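Local coordinates for protein ribokinase, putative (Burkholderia thailandensis, PDB 3B1P) that probably phosphorylates nucleosides such as inosine with a nucleotide donor, as a nucleoside kinase of the pfkB (ribokinase-like) family, at residues T249-A254 against A281-H286; D12-F17 against Q287-Y292; R44-C49 against Q76-R81; R93-T98 against P119-Q124. All coordinates share one frame; numbering follows the deposited sequence. Where two conformers were deposited one is given.

Interaction 1. Residues T249-A254 against A281-H286; sequences TGCGDA and ALKIAH. With ADP (adenosine-5'-diphosphate), chain C; NOS (inosine), chain B.
Lys283 folds its side chain over the turn that opens helix 251-264. CG lies anti to the backbone N (chi1 -169°), but the chain then bends at each of its next three torsions, and this curl lays CD and CE against the peptides of Thr249 and Gly250 instead of sending the amine straight out. CE comes within 3.1 Å of Thr249 O, and CD within 3.5 Å of Gly250 C. The amine NZ is held by Asp247 O and Gly288 O, with a weak third bond to His286 O at 3.2 Å, so two carbonyls, with a weak third, satisfy the amine of this buried residue. Nearer its root, Lys283 CB touches Ala254 CB.

Cys251 packs between Lys283 and Ile284. Its SG, anti to the carbonyl carbon (chi1 -79°), rests 3.7 Å from both Ile284 CB and Lys283 CE, while its CB faces the ribose side of ADP. Ile284 runs on past the sulfur, and its CD1 reaches the adenine, 3.5 Å from N6 of ADP.

Gly250 is the N-cap of helix 251-264. From the first turn, Gly252 N donates to O1B of ADP at 2.8 Å, and Asp253 OD2 accepts from O5' of inosine at 2.7 Å. A helix N-terminus at the phosphates, with an aspartate at the substrate hydroxyl, is the GAGD-type anion hole of the pfkB family, here with the sequence Gly-Cys-Gly-Asp; Asp253 probably corresponds to the catalytic base of relatives.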
# COMPACT_ATOMS: atom_id res chain seq x y z
N THR A 249 -8.90 4.00 -9.23
CA THR A 249 -8.12 3.00 -9.98
C THR A 249 -8.66 2.76 -11.40
O THR A 249 -9.82 2.38 -11.54
CB THR A 249 -8.14 1.64 -9.25
OG1 THR A 249 -7.81 1.88 -7.89
CG2 THR A 249 -7.14 0.71 -9.89
N GLY A 250 -7.80 2.96 -12.39
CA GLY A 250 -8.15 2.80 -13.79
C GLY A 250 -8.83 4.01 -14.40
O GLY A 250 -9.31 3.89 -15.52
N CYS A 251 -8.85 5.16 -13.68
CA CYS A 251 -9.33 6.43 -14.35
C CYS A 251 -8.54 6.67 -15.62
O CYS A 251 -9.14 7.02 -16.65
CB CYS A 251 -9.27 7.64 -13.43
SG CYS A 251 -10.63 7.69 -12.31
N GLY A 252 -7.20 6.55 -15.55
CA GLY A 252 -6.39 6.83 -16.74
C GLY A 252 -6.74 5.88 -17.86
O GLY A 252 -6.68 6.23 -19.04
N ASP A 253 -7.07 4.64 -17.52
CA ASP A 253 -7.40 3.63 -18.59
C ASP A 253 -8.74 3.91 -19.29
O ASP A 253 -8.83 3.74 -20.53
CB ASP A 253 -7.37 2.22 -18.01
CG ASP A 253 -5.97 1.79 -17.60
OD1 ASP A 253 -4.99 2.33 -18.15
OD2 ASP A 253 -5.86 0.90 -16.72
N ALA A 254 -9.72 4.37 -18.50
CA ALA A 254 -11.05 4.78 -19.03
C ALA A 254 -10.77 5.98 -19.95
O ALA A 254 -11.22 6.04 -21.09
CB ALA A 254 -11.96 5.18 -17.89
N ALA A 281 -14.30 10.45 -15.32
CA ALA A 281 -15.29 10.85 -14.30
C ALA A 281 -16.42 9.82 -14.10
O ALA A 281 -16.89 9.63 -12.98
CB ALA A 281 -15.92 12.23 -14.65
N LEU A 282 -16.84 9.12 -15.16
CA LEU A 282 -17.83 8.07 -15.05
C LEU A 282 -17.26 6.90 -14.26
O LEU A 282 -17.92 6.37 -13.37
CB LEU A 282 -18.32 7.60 -16.45
CG LEU A 282 -19.04 8.69 -17.27
CD1 LEU A 282 -19.40 8.14 -18.62
CD2 LEU A 282 -20.33 9.14 -16.51
N LYS A 283 -16.00 6.59 -14.53
CA LYS A 283 -15.36 5.44 -13.89
C LYS A 283 -15.17 5.69 -12.38
O LYS A 283 -15.39 4.77 -11.58
CB LYS A 283 -14.05 5.09 -14.62
CG LYS A 283 -13.49 3.71 -14.13
CD LYS A 283 -12.13 3.80 -13.35
CE LYS A 283 -12.23 4.35 -11.94
NZ LYS A 283 -12.93 3.37 -10.96
N ILE A 284 -14.81 6.90 -11.97
CA ILE A 284 -14.43 7.16 -10.57
C ILE A 284 -15.60 7.03 -9.62
O ILE A 284 -15.41 6.86 -8.41
CB ILE A 284 -13.72 8.54 -10.42
CG1 ILE A 284 -12.84 8.58 -9.12
CG2 ILE A 284 -14.78 9.66 -10.39
CD1 ILE A 284 -11.91 9.79 -9.07
N ALA A 285 -16.83 7.03 -10.16
CA ALA A 285 -17.99 6.96 -9.29
C ALA A 285 -18.29 5.54 -8.89
O ALA A 285 -19.33 5.31 -8.26
CB ALA A 285 -19.22 7.56 -10.00
N HIS A 286 -17.45 4.59 -9.29
CA HIS A 286 -17.68 3.18 -8.94
C HIS A 286 -16.41 2.50 -8.49
O HIS A 286 -15.31 2.95 -8.82
CB HIS A 286 -18.27 2.43 -10.13
CG HIS A 286 -19.55 3.04 -10.64
ND1 HIS A 286 -20.80 2.67 -10.18
CD2 HIS A 286 -19.75 4.03 -11.54
CE1 HIS A 286 -21.72 3.38 -10.80
NE2 HIS A 286 -21.11 4.23 -11.63
PB ADP C . -4.23 7.72 -13.88
O1B ADP C . -5.28 6.70 -13.54
O2B ADP C . -3.33 8.14 -12.72
O3B ADP C . -3.43 7.38 -15.06
PA ADP C . -5.60 10.32 -13.63
O1A ADP C . -5.74 10.19 -12.13
O2A ADP C . -4.84 11.56 -14.10
O3A ADP C . -5.03 9.05 -14.38
O5' ADP C . -7.14 10.34 -14.13
C5' ADP C . -7.35 10.38 -15.54
C4' ADP C . -8.55 11.29 -15.86
O4' ADP C . -9.69 10.82 -15.15
C3' ADP C . -8.40 12.72 -15.40
O3' ADP C . -7.64 13.49 -16.34
C2' ADP C . -9.85 13.13 -15.22
O2' ADP C . -10.31 13.49 -16.56
C1' ADP C . -10.55 11.87 -14.70
N9 ADP C . -10.47 11.94 -13.23
C8 ADP C . -9.49 11.45 -12.39
N7 ADP C . -9.74 11.84 -11.10
C5 ADP C . -10.93 12.55 -11.13
C6 ADP C . -11.80 13.25 -10.13
N6 ADP C . -11.46 13.24 -8.81
N1 ADP C . -12.92 13.87 -10.59
C2 ADP C . -13.25 13.86 -11.91
N3 ADP C . -12.51 13.28 -12.87
C4 ADP C . -11.38 12.61 -12.53
N9 NOS B . -1.29 -2.77 -13.14
C4 NOS B . -0.26 -3.16 -13.90
N3 NOS B . -0.09 -3.64 -15.17
C2 NOS B . 1.12 -3.93 -15.68
N1 NOS B . 2.24 -3.77 -14.90
C6 NOS B . 2.18 -3.32 -13.62
O6 NOS B . 3.33 -3.11 -12.93
C5 NOS B . 0.91 -2.90 -13.03
N7 NOS B . 0.48 -2.42 -11.85
C8 NOS B . -0.89 -2.33 -11.91
C5' NOS B . -4.73 0.32 -13.50
O5' NOS B . -4.25 1.15 -14.58
C4' NOS B . -4.33 -1.13 -13.79
O4' NOS B . -2.91 -1.27 -13.74
C1' NOS B . -2.68 -2.71 -13.62
C2' NOS B . -3.72 -3.14 -12.64
O2' NOS B . -4.11 -4.46 -13.05
C3' NOS B . -4.85 -2.13 -12.77
O3' NOS B . -6.08 -2.76 -13.26

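Interaction 2. Residues D12-F17 against Q287-Y292; sequences DNIMTF and QGPQTY. With NOS (inosine), chain B.
Ile14 and Gln287 run antiparallel past one another, the isoleucine reaching from strand 10-16 and the glutamine from the loop after helix 269-284. The CG2 branch of Ile14 meets the amide nitrogen, 3.5 Å from Gln287 NE2. Its other branch extends to CD1 and passes the proline ring at a slant, with Ile14 CD1 3.7 Å from Pro289 CD and 4.0 Å from Gly288 CA. One side chain thus touches three consecutive residues of the loop.

Gln287 leaves its backbone with CG anti to N (chi1 -176°) and then bends at chi2, which brings the amide alongside Thr16 as well. Thr16 OG1 lies 3.6 Å from Gln287 OE1, too far for a bond, and this buried hydroxyl has no partner in the model.

Strand 10-16 belongs to the small four-stranded sheet that forms the lid of ribokinase-like enzymes, whereas 287-292 comes from the large nucleotide-binding domain; the contact therefore joins lid to body beside the substrate. Asp12 takes the contact to the ligand: its carboxylate spans the ribose diol, OD1 accepting from inosine O2' at 2.7 Å, while OD2 faces O3' at a modelled separation too short to be taken at face value.

Pro289 CG packs against that same carboxylate, 3.6 Å from Asp12 OD2. Next to the proline, the backbone of the loop is tied down where Gly288 N binds Asp247 OD2.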
# COMPACT_ATOMS: atom_id res chain seq x y z
N ASP A 12 -7.55 -7.70 -10.05
CA ASP A 12 -7.16 -6.63 -9.12
C ASP A 12 -7.78 -6.81 -7.76
O ASP A 12 -8.98 -7.16 -7.67
CB ASP A 12 -7.61 -5.21 -9.62
CG ASP A 12 -6.84 -4.74 -10.81
OD1 ASP A 12 -5.80 -5.28 -11.18
OD2 ASP A 12 -7.28 -3.74 -11.42
N ASN A 13 -7.00 -6.55 -6.71
CA ASN A 13 -7.51 -6.46 -5.36
C ASN A 13 -7.20 -5.05 -4.84
O ASN A 13 -6.04 -4.76 -4.61
CB ASN A 13 -6.81 -7.53 -4.50
CG ASN A 13 -6.99 -8.92 -5.08
OD1 ASN A 13 -6.17 -9.40 -5.87
ND2 ASN A 13 -8.11 -9.54 -4.75
N ILE A 14 -8.23 -4.22 -4.69
CA ILE A 14 -8.05 -2.77 -4.47
C ILE A 14 -8.44 -2.38 -3.07
O ILE A 14 -9.57 -2.68 -2.62
CB ILE A 14 -8.87 -1.97 -5.55
CG1 ILE A 14 -8.31 -2.31 -6.92
CG2 ILE A 14 -8.79 -0.47 -5.21
CD1 ILE A 14 -9.29 -1.96 -8.13
N MET A 15 -7.52 -1.70 -2.37
CA MET A 15 -7.77 -1.19 -1.03
C MET A 15 -7.72 0.32 -1.13
O MET A 15 -6.67 0.91 -1.38
CB MET A 15 -6.69 -1.73 -0.04
CG MET A 15 -6.71 -3.29 0.04
SD MET A 15 -5.09 -4.10 0.28
CE MET A 15 -4.23 -3.93 -1.31
N THR A 16 -8.88 0.94 -0.93
CA THR A 16 -9.00 2.39 -1.04
C THR A 16 -9.03 3.11 0.28
O THR A 16 -9.96 2.98 1.10
CB THR A 16 -10.26 2.76 -1.87
OG1 THR A 16 -10.18 2.03 -3.11
CG2 THR A 16 -10.25 4.28 -2.10
N PHE A 17 -7.98 3.88 0.51
CA PHE A 17 -7.99 4.81 1.64
C PHE A 17 -8.92 5.97 1.35
O PHE A 17 -8.75 6.68 0.33
CB PHE A 17 -6.57 5.32 1.94
CG PHE A 17 -6.50 6.35 2.99
CD1 PHE A 17 -7.02 6.12 4.25
CD2 PHE A 17 -5.87 7.58 2.75
CE1 PHE A 17 -6.93 7.05 5.24
CE2 PHE A 17 -5.78 8.56 3.76
CZ PHE A 17 -6.31 8.30 5.01
N GLN A 287 -16.56 1.41 -7.74
CA GLN A 287 -15.40 0.73 -7.16
C GLN A 287 -14.88 -0.24 -8.21
O GLN A 287 -15.68 -0.93 -8.82
CB GLN A 287 -15.83 0.01 -5.84
CG GLN A 287 -14.71 -0.70 -5.02
CD GLN A 287 -13.49 0.15 -4.58
OE1 GLN A 287 -13.60 1.19 -3.90
NE2 GLN A 287 -12.29 -0.36 -4.93
N GLY A 288 -13.57 -0.29 -8.44
CA GLY A 288 -13.01 -1.20 -9.45
C GLY A 288 -12.84 -0.50 -10.81
O GLY A 288 -13.49 0.54 -11.06
N PRO A 289 -11.93 -0.99 -11.65
CA PRO A 289 -11.72 -0.26 -12.90
C PRO A 289 -12.79 -0.45 -13.99
O PRO A 289 -12.82 0.34 -14.95
CB PRO A 289 -10.37 -0.78 -13.41
CG PRO A 289 -10.22 -2.13 -12.76
CD PRO A 289 -10.92 -2.06 -11.44
N GLN A 290 -13.60 -1.51 -13.90
CA GLN A 290 -14.52 -1.80 -15.01
C GLN A 290 -15.97 -1.96 -14.53
O GLN A 290 -16.78 -2.51 -15.27
CB GLN A 290 -14.13 -3.05 -15.77
CG GLN A 290 -12.74 -3.02 -16.44
CD GLN A 290 -12.35 -4.33 -17.07
OE1 GLN A 290 -13.22 -5.13 -17.48
NE2 GLN A 290 -11.06 -4.60 -17.14
N THR A 291 -16.30 -1.49 -13.35
CA THR A 291 -17.65 -1.62 -12.78
C THR A 291 -18.66 -0.63 -13.39
O THR A 291 -19.86 -0.95 -13.54
CB THR A 291 -17.56 -1.41 -11.27
OG1 THR A 291 -16.64 -2.37 -10.72
CG2 THR A 291 -18.89 -1.58 -10.61
N TYR A 292 -18.19 0.56 -13.72
CA TYR A 292 -19.10 1.56 -14.36
C TYR A 292 -19.58 0.97 -15.71
O TYR A 292 -18.82 0.30 -16.42
CB TYR A 292 -18.36 2.92 -14.53
CG TYR A 292 -17.31 2.95 -15.64
CD1 TYR A 292 -16.22 2.08 -15.63
CD2 TYR A 292 -17.42 3.84 -16.70
CE1 TYR A 292 -15.23 2.12 -16.71
CE2 TYR A 292 -16.50 3.88 -17.75
CZ TYR A 292 -15.40 3.03 -17.73
OH TYR A 292 -14.52 3.12 -18.74
N9 NOS B . -1.29 -2.77 -13.14
C4 NOS B . -0.26 -3.16 -13.90
N3 NOS B . -0.09 -3.64 -15.17
C2 NOS B . 1.12 -3.93 -15.68
N1 NOS B . 2.24 -3.77 -14.90
C6 NOS B . 2.18 -3.32 -13.62
O6 NOS B . 3.33 -3.11 -12.93
C5 NOS B . 0.91 -2.90 -13.03
N7 NOS B . 0.48 -2.42 -11.85
C8 NOS B . -0.89 -2.33 -11.91
C5' NOS B . -4.73 0.32 -13.50
O5' NOS B . -4.25 1.15 -14.58
C4' NOS B . -4.33 -1.13 -13.79
O4' NOS B . -2.91 -1.27 -13.74
C1' NOS B . -2.68 -2.71 -13.62
C2' NOS B . -3.72 -3.14 -12.64
O2' NOS B . -4.11 -4.46 -13.05
C3' NOS B . -4.85 -2.13 -12.77
O3' NOS B . -6.08 -2.76 -13.26

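Interaction 3. Residues R44-C49 against Q76-R81; sequences REFGGC and QPYLDR. With NOS (inosine), chain B.
Phe46 carries most of the apolar and aromatic contact, meeting Arg81, Tyr78 and Pro77 of helix 76-85. Over one face of its ring lies Arg81 CD, 3.4 Å from the centroid and 14° off the normal, a CH-pi contact. The arginine reaches there because its chain is extended from CG to NE, and its guanidinium continues over the ring at the CD1 side with the two planes nearly parallel. At the ring edge the geometry changes: Phe46 turns its edge to the face of Tyr78 in a T-shaped pair, centroids 5.0 Å apart and planes at 70°, with CD2 above the centre of the tyrosine ring. Phe46 CE2 also approaches Pro77 CB at 4.3 Å, and the flat end of Arg44 brings NH2 edge-on to Pro77 CG at 3.7 Å.

The polar part consists of a single bond between the segments. Tyr78 OH donates to Gly47 O at 2.6 Å, in the carbonyl plane and on a lone pair. The phenol oxygen also receives Gln290 NE2, and Arg81 NH2 binds Gln290 OE1, so one glutamine links the two helix side chains that contact Phe46.

Ligand contacts follow directly along the chain. Gly48, the N-cap of helix 49-59, donates its N-H to inosine O3' at 3.0 Å and more weakly to O2'; Cys49 SG lies 3.3 Å from inosine O4'.

Strand 44-47 is an outer strand of the four-stranded lid sheet, beside strand 10-16, and crosses helix 76-81 at -54° with the axes 10.2 Å apart. Leu79 is directed away from this strand, and its side chain touches Arg89 and Val94 of strand 88-95.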
# COMPACT_ATOMS: atom_id res chain seq x y z
N ARG A 44 -12.18 -9.53 -5.68
CA ARG A 44 -11.35 -9.53 -6.83
C ARG A 44 -12.14 -8.76 -7.90
O ARG A 44 -13.38 -8.86 -7.92
CB ARG A 44 -11.06 -10.95 -7.23
CG ARG A 44 -9.98 -11.10 -8.24
CD ARG A 44 -9.78 -12.56 -8.62
NE ARG A 44 -10.88 -13.10 -9.45
CZ ARG A 44 -10.85 -14.30 -10.06
NH1 ARG A 44 -9.77 -15.05 -9.95
NH2 ARG A 44 -11.88 -14.73 -10.79
N GLU A 45 -11.45 -7.93 -8.68
CA GLU A 45 -12.07 -7.20 -9.82
C GLU A 45 -11.33 -7.53 -11.08
O GLU A 45 -10.17 -7.91 -11.07
CB GLU A 45 -12.03 -5.69 -9.62
CG GLU A 45 -12.57 -5.18 -8.31
CD GLU A 45 -14.11 -5.08 -8.23
OE1 GLU A 45 -14.85 -5.51 -9.14
OE2 GLU A 45 -14.58 -4.57 -7.19
N PHE A 46 -12.01 -7.36 -12.22
CA PHE A 46 -11.43 -7.51 -13.51
C PHE A 46 -10.63 -6.25 -13.81
O PHE A 46 -11.17 -5.14 -13.72
CB PHE A 46 -12.53 -7.71 -14.55
CG PHE A 46 -13.26 -9.02 -14.38
CD1 PHE A 46 -14.54 -9.05 -13.85
CD2 PHE A 46 -12.65 -10.19 -14.79
CE1 PHE A 46 -15.23 -10.29 -13.70
CE2 PHE A 46 -13.32 -11.43 -14.64
CZ PHE A 46 -14.61 -11.47 -14.12
N GLY A 47 -9.36 -6.46 -14.12
CA GLY A 47 -8.43 -5.36 -14.39
C GLY A 47 -7.37 -5.68 -15.39
O GLY A 47 -7.57 -6.43 -16.34
N GLY A 48 -6.19 -5.07 -15.18
CA GLY A 48 -5.15 -5.12 -16.17
C GLY A 48 -5.35 -3.91 -17.10
O GLY A 48 -6.54 -3.57 -17.44
N CYS A 49 -4.27 -3.34 -17.64
CA CYS A 49 -4.40 -2.05 -18.33
C CYS A 49 -5.11 -2.30 -19.64
O CYS A 49 -6.02 -1.55 -20.04
CB CYS A 49 -3.06 -1.40 -18.60
SG CYS A 49 -2.25 -1.07 -16.98
N GLN A 76 -10.30 -18.53 -16.75
CA GLN A 76 -11.69 -18.73 -17.20
C GLN A 76 -12.72 -17.61 -16.93
O GLN A 76 -13.44 -17.23 -17.87
CB GLN A 76 -12.28 -20.10 -16.77
CG GLN A 76 -13.51 -20.50 -17.71
CD GLN A 76 -13.06 -20.76 -19.14
OE1 GLN A 76 -11.99 -21.34 -19.38
NE2 GLN A 76 -13.84 -20.27 -20.11
N PRO A 77 -12.85 -17.14 -15.68
CA PRO A 77 -13.80 -16.05 -15.51
C PRO A 77 -13.57 -14.85 -16.46
O PRO A 77 -14.57 -14.21 -16.89
CB PRO A 77 -13.62 -15.64 -14.05
CG PRO A 77 -13.20 -16.97 -13.38
CD PRO A 77 -12.26 -17.53 -14.38
N TYR A 78 -12.32 -14.54 -16.78
CA TYR A 78 -12.04 -13.36 -17.63
C TYR A 78 -12.44 -13.71 -19.08
O TYR A 78 -13.01 -12.91 -19.84
CB TYR A 78 -10.55 -12.94 -17.52
CG TYR A 78 -10.35 -11.43 -17.49
CD1 TYR A 78 -9.44 -10.84 -16.62
CD2 TYR A 78 -11.08 -10.60 -18.37
CE1 TYR A 78 -9.25 -9.42 -16.61
CE2 TYR A 78 -10.91 -9.22 -18.35
CZ TYR A 78 -9.99 -8.66 -17.46
OH TYR A 78 -9.77 -7.30 -17.45
N LEU A 79 -12.15 -14.95 -19.48
CA LEU A 79 -12.46 -15.38 -20.86
C LEU A 79 -13.97 -15.34 -21.07
O LEU A 79 -14.44 -14.87 -22.09
CB LEU A 79 -11.94 -16.79 -21.12
CG LEU A 79 -10.45 -16.95 -20.86
CD1 LEU A 79 -10.14 -18.45 -21.00
CD2 LEU A 79 -9.64 -16.13 -21.81
N ASP A 80 -14.71 -15.80 -20.07
CA ASP A 80 -16.18 -15.77 -20.09
C ASP A 80 -16.73 -14.35 -20.07
O ASP A 80 -17.76 -14.06 -20.69
CB ASP A 80 -16.75 -16.55 -18.92
CG ASP A 80 -16.50 -18.06 -19.02
OD1 ASP A 80 -16.01 -18.53 -20.08
OD2 ASP A 80 -16.78 -18.74 -18.03
N ARG A 81 -16.06 -13.46 -19.33
CA ARG A 81 -16.46 -12.04 -19.30
C ARG A 81 -16.22 -11.40 -20.66
O ARG A 81 -17.09 -10.63 -21.13
CB ARG A 81 -15.70 -11.29 -18.20
CG ARG A 81 -15.81 -9.78 -18.31
CD ARG A 81 -14.95 -9.12 -17.26
NE ARG A 81 -15.08 -7.66 -17.24
CZ ARG A 81 -16.10 -6.99 -16.67
NH1 ARG A 81 -17.14 -7.63 -16.12
NH2 ARG A 81 -16.12 -5.67 -16.69
N9 NOS B . -1.29 -2.77 -13.14
C4 NOS B . -0.26 -3.16 -13.90
N3 NOS B . -0.09 -3.64 -15.17
C2 NOS B . 1.12 -3.93 -15.68
N1 NOS B . 2.24 -3.77 -14.90
C6 NOS B . 2.18 -3.32 -13.62
O6 NOS B . 3.33 -3.11 -12.93
C5 NOS B . 0.91 -2.90 -13.03
N7 NOS B . 0.48 -2.42 -11.85
C8 NOS B . -0.89 -2.33 -11.91
C5' NOS B . -4.73 0.32 -13.50
O5' NOS B . -4.25 1.15 -14.58
C4' NOS B . -4.33 -1.13 -13.79
O4' NOS B . -2.91 -1.27 -13.74
C1' NOS B . -2.68 -2.71 -13.62
C2' NOS B . -3.72 -3.14 -12.64
O2' NOS B . -4.11 -4.46 -13.05
C3' NOS B . -4.85 -2.13 -12.77
O3' NOS B . -6.08 -2.76 -13.26

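Interaction 4. Residues R93-T98 against P119-Q124; sequences RVLPDT and PGAMMQ. With NOS (inosine), chain B.
Leu95 lays its CD1 methyl against the side chain of Gln124, 3.4 Å from CB and 3.6 Å from NE2. The two side chains cross at a slant, and the glutamine, extended beyond CG, passes the methyl along its whole length. The leucine comes from the end of strand 88-95, the outermost strand of the large sheet within this chain; Gln124 lies in the loop after strand 114-118, by a short 3-10 segment. Leu95 CD1 also approaches Ala121 CB at 4.3 Å.

Thr98 closes the type II beta turn that starts at Leu95. With chi1 at 61°, its OG1 sits between the backbone N and the carbonyl carbon, from where it donates to Leu95 O at 2.8 Å, arriving from above the carbonyl plane, 56° out of it. The same oxygen lies 4.0 Å from Ala121 CB, while Thr98 CG2 faces Gln124 NE2 at the same distance. Ala121 O is bonded in turn to Thr69 OG1 of strand 64-71. Met122 carries its SD to 3.7 Å from C2 of inosine.

Between the segments, methyl groups meet carbon and amide atoms without hydrogen bonds, and Thr98 OG1 is satisfied within its own segment, so the association rests on van der Waals fit.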
# COMPACT_ATOMS: atom_id res chain seq x y z
N ARG A 93 -3.84 -14.59 -25.45
CA ARG A 93 -3.17 -15.90 -25.34
C ARG A 93 -3.27 -16.41 -23.94
O ARG A 93 -2.92 -15.70 -22.99
CB ARG A 93 -1.70 -15.82 -25.72
CG ARG A 93 -1.05 -17.21 -25.86
CD ARG A 93 -1.47 -17.86 -27.20
NE ARG A 93 -1.05 -17.02 -28.33
CZ ARG A 93 0.19 -17.03 -28.83
NH1 ARG A 93 1.09 -17.84 -28.31
NH2 ARG A 93 0.52 -16.23 -29.86
N VAL A 94 -3.70 -17.67 -23.78
CA VAL A 94 -3.88 -18.27 -22.47
C VAL A 94 -2.75 -19.32 -22.32
O VAL A 94 -2.68 -20.28 -23.11
CB VAL A 94 -5.26 -18.94 -22.37
CG1 VAL A 94 -5.43 -19.60 -21.04
CG2 VAL A 94 -6.39 -17.89 -22.52
N LEU A 95 -1.83 -19.11 -21.36
CA LEU A 95 -0.61 -19.92 -21.29
C LEU A 95 -0.83 -21.09 -20.34
O LEU A 95 -1.34 -20.92 -19.21
CB LEU A 95 0.60 -19.06 -20.89
CG LEU A 95 0.86 -17.89 -21.85
CD1 LEU A 95 2.05 -17.05 -21.38
CD2 LEU A 95 1.11 -18.28 -23.32
N PRO A 96 -0.40 -22.31 -20.77
CA PRO A 96 -0.66 -23.47 -19.94
C PRO A 96 0.05 -23.41 -18.58
O PRO A 96 1.16 -22.94 -18.55
CB PRO A 96 -0.07 -24.64 -20.76
CG PRO A 96 0.81 -24.08 -21.78
CD PRO A 96 0.26 -22.63 -22.06
N ASP A 97 -0.61 -23.88 -17.52
CA ASP A 97 0.01 -24.18 -16.22
C ASP A 97 0.70 -22.94 -15.66
O ASP A 97 1.78 -23.02 -15.11
CB ASP A 97 1.01 -25.32 -16.39
CG ASP A 97 0.30 -26.66 -16.53
OD1 ASP A 97 0.65 -27.32 -17.47
OD2 ASP A 97 -0.59 -27.01 -15.72
N THR A 98 0.07 -21.79 -15.91
CA THR A 98 0.55 -20.51 -15.39
C THR A 98 -0.67 -19.79 -14.80
O THR A 98 -1.81 -20.11 -15.15
CB THR A 98 1.20 -19.66 -16.49
OG1 THR A 98 0.25 -19.37 -17.50
CG2 THR A 98 2.30 -20.39 -17.15
N PRO A 119 3.15 -10.93 -11.42
CA PRO A 119 2.86 -10.82 -12.86
C PRO A 119 2.39 -12.10 -13.54
O PRO A 119 1.67 -12.04 -14.55
CB PRO A 119 4.16 -10.35 -13.47
CG PRO A 119 5.22 -10.82 -12.49
CD PRO A 119 4.60 -10.76 -11.15
N GLY A 120 2.82 -13.25 -13.03
CA GLY A 120 2.40 -14.50 -13.68
C GLY A 120 2.60 -14.48 -15.18
O GLY A 120 3.67 -14.20 -15.72
N ALA A 121 1.51 -14.80 -15.89
CA ALA A 121 1.54 -14.91 -17.36
C ALA A 121 1.91 -13.63 -18.08
O ALA A 121 2.38 -13.64 -19.20
CB ALA A 121 0.15 -15.43 -17.88
N MET A 122 1.77 -12.48 -17.42
CA MET A 122 2.24 -11.26 -18.03
C MET A 122 3.70 -11.26 -18.42
O MET A 122 4.13 -10.60 -19.36
CB MET A 122 1.90 -10.04 -17.12
CG MET A 122 2.18 -8.71 -17.88
SD MET A 122 2.10 -7.28 -16.76
CE MET A 122 3.82 -7.20 -16.15
N MET A 123 4.50 -12.06 -17.70
CA MET A 123 5.93 -12.22 -17.96
C MET A 123 6.24 -12.71 -19.38
O MET A 123 7.32 -12.54 -19.85
CB MET A 123 6.56 -13.21 -16.96
CG MET A 123 6.68 -12.67 -15.55
SD MET A 123 7.40 -13.85 -14.37
CE MET A 123 6.00 -14.93 -14.07
N GLN A 124 5.26 -13.37 -20.00
CA GLN A 124 5.43 -13.95 -21.32
C GLN A 124 4.64 -13.19 -22.34
O GLN A 124 4.35 -13.75 -23.41
CB GLN A 124 5.00 -15.43 -21.34
CG GLN A 124 5.90 -16.28 -20.42
CD GLN A 124 5.49 -17.73 -20.38
OE1 GLN A 124 5.80 -18.48 -21.30
NE2 GLN A 124 4.78 -18.14 -19.33
N9 NOS B . -1.29 -2.77 -13.14
C4 NOS B . -0.26 -3.16 -13.90
N3 NOS B . -0.09 -3.64 -15.17
C2 NOS B . 1.12 -3.93 -15.68
N1 NOS B . 2.24 -3.77 -14.90
C6 NOS B . 2.18 -3.32 -13.62
O6 NOS B . 3.33 -3.11 -12.93
C5 NOS B . 0.91 -2.90 -13.03
N7 NOS B . 0.48 -2.42 -11.85
C8 NOS B . -0.89 -2.33 -11.91
C5' NOS B . -4.73 0.32 -13.50
O5' NOS B . -4.25 1.15 -14.58
C4' NOS B . -4.33 -1.13 -13.79
O4' NOS B . -2.91 -1.27 -13.74
C1' NOS B . -2.68 -2.71 -13.62
C2' NOS B . -3.72 -3.14 -12.64
O2' NOS B . -4.11 -4.46 -13.05
C3' NOS B . -4.85 -2.13 -12.77
O3' NOS B . -6.08 -2.76 -13.26

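Overall arrangement
Interactions 1, 2 and 3 form a connected set round the inosine site. The centres of interactions 1 and 2 lie 9 Å apart, and Ala254 CB packs on Tyr292 OH (3.4 Å). Interactions 2 and 3, centres 13 Å apart, share the lid sheet, where Asp12 O probably accepts from Glu45 N (2.8 Å). Asp253 OD2, 3.7 Å from Cys49 CA, joins interactions 1 and 3. Interaction 4 is more remote, its centre 27 Å from that of interaction 1. Interaction 1 meets inosine at O5' and also contacts ADP, interactions 2 and 3 meet the ribose hydroxyls, and interaction 4 the base. The second subunit adds Ser36 to the inosine site and His31 to the ADP site.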